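PDB 3C8T: fumarate lyase from Mesorhizobium sp., which is a mainly helical enzyme of the fumarate lyase superfamily, found here as an assembly of four chains. Local coordinates for residues Arg39-Ala42 and Ile46-Glu49. Numbering follows the deposited sequence.
Sequences RAQA and IIPE
Gln41 and Ile46 close off the C-terminal end of helix 23-43 through a 6→1 backbone bond, just before the chain turns into helix 49-61. The amide N of Ile46 donates to O of Gln41 at 2.7 Å, close to straight, the donor a little off the carbonyl plane. The same oxygen receives a second, weak bond from N of Ile47 at 3.5 Å, so it takes one good bond and one weak one from successive amides. Ile47 has CG1 tucked between its backbone N and carbonyl carbon (chi1 63°), which lays this branch against CB of Gln41 at 3.8 Å. Ala42 offers a CA-H...O contact from CA to O of Ile47 (3.6 Å), and one water donates to both Ala42 O and Ile47 O, 2.7 Å from each. CG of the exposed Glu49 comes to 4.1 Å from O of Ala42. The extended side chain of Gln41 carries its NE2 to the carbonyl of Trp100, while Ala42 and Ile47 both pack on Ala52 of helix 49-61. With Pro48 at the N-cap of that helix, the arrangement is a short helix-loop-helix turn whose 6→1 bond is consistent with a Schellman-type C-cap.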
loop_
_atom_site.group_PDB
_atom_site.type_symbol
_atom_site.label_atom_id
_atom_site.label_comp_id
_atom_site.label_asym_id
_atom_site.label_seq_id
_atom_site.Cartn_x
_atom_site.Cartn_y
_atom_site.Cartn_z
ATOM N N ARG A 39 -13.926 -28.582 29.652
ATOM C CA ARG A 39 -14.909 -28.238 30.668
ATOM C C ARG A 39 -16.286 -28.048 30.093
ATOM O O ARG A 39 -17.279 -28.542 30.648
ATOM C CB ARG A 39 -14.515 -26.952 31.375
ATOM C CG ARG A 39 -14.697 -27.031 32.866
ATOM C CD ARG A 39 -13.395 -27.438 33.523
ATOM N NE ARG A 39 -12.358 -26.427 33.278
ATOM C CZ ARG A 39 -12.251 -25.274 33.940
ATOM N NH1 ARG A 39 -13.114 -24.973 34.915
ATOM N NH2 ARG A 39 -11.269 -24.425 33.630
ATOM N N ALA A 40 -16.353 -27.312 28.985
ATOM C CA ALA A 40 -17.598 -27.130 28.251
ATOM C C ALA A 40 -18.199 -28.490 27.850
ATOM O O ALA A 40 -19.394 -28.699 27.934
ATOM C CB ALA A 40 -17.370 -26.239 27.015
ATOM N N GLN A 41 -17.362 -29.423 27.431
ATOM C CA GLN A 41 -17.865 -30.688 26.973
ATOM C C GLN A 41 -18.346 -31.593 28.122
ATOM O O GLN A 41 -19.265 -32.373 27.944
ATOM C CB GLN A 41 -16.810 -31.354 26.093
ATOM C CG GLN A 41 -16.842 -30.802 24.682
ATOM C CD GLN A 41 -15.654 -31.173 23.872
ATOM O OE1 GLN A 41 -14.577 -31.452 24.417
ATOM N NE2 GLN A 41 -15.829 -31.188 22.545
ATOM N N ALA A 42 -17.736 -31.465 29.306
ATOM C CA ALA A 42 -18.106 -32.291 30.439
ATOM C C ALA A 42 -19.448 -31.848 30.977
ATOM O O ALA A 42 -20.269 -32.691 31.355
ATOM C CB ALA A 42 -17.057 -32.245 31.507
ATOM N N ILE A 46 -20.564 -34.534 27.069
ATOM C CA ILE A 46 -20.011 -35.009 25.801
ATOM C C ILE A 46 -18.759 -35.833 26.021
ATOM O O ILE A 46 -18.465 -36.763 25.259
ATOM C CB ILE A 46 -19.847 -33.870 24.757
ATOM C CG1 ILE A 46 -21.228 -33.518 24.206
ATOM C CG2 ILE A 46 -18.940 -34.292 23.607
ATOM C CD1 ILE A 46 -21.295 -32.171 23.593
ATOM N N ILE A 47 -18.037 -35.493 27.078
ATOM C CA ILE A 47 -16.907 -36.284 27.529
ATOM C C ILE A 47 -17.182 -36.524 29.019
ATOM O O ILE A 47 -17.962 -35.766 29.590
ATOM C CB ILE A 47 -15.541 -35.567 27.299
ATOM C CG1 ILE A 47 -15.441 -34.270 28.119
ATOM C CG2 ILE A 47 -15.285 -35.304 25.789
ATOM C CD1 ILE A 47 -14.004 -33.857 28.381
ATOM N N PRO A 48 -16.615 -37.600 29.624
ATOM C CA PRO A 48 -16.678 -37.851 31.074
ATOM C C PRO A 48 -16.224 -36.696 31.963
ATOM O O PRO A 48 -15.212 -36.048 31.674
ATOM C CB PRO A 48 -15.710 -39.026 31.294
ATOM C CG PRO A 48 -15.116 -39.350 29.949
ATOM C CD PRO A 48 -15.963 -38.723 28.909
ATOM N N GLU A 49 -16.942 -36.507 33.067
ATOM C CA GLU A 49 -16.631 -35.457 34.031
ATOM C C GLU A 49 -15.252 -35.592 34.655
ATOM O O GLU A 49 -14.634 -34.593 34.941
ATOM C CB GLU A 49 -17.705 -35.389 35.125
ATOM C CG GLU A 49 -18.928 -34.585 34.730
ATOM C CD GLU A 49 -20.031 -34.643 35.792
ATOM O OE1 GLU A 49 -20.727 -35.681 35.901
ATOM O OE2 GLU A 49 -20.206 -33.636 36.513
HETATM O O HOH W 1 -20.123 -35.368 31.188
#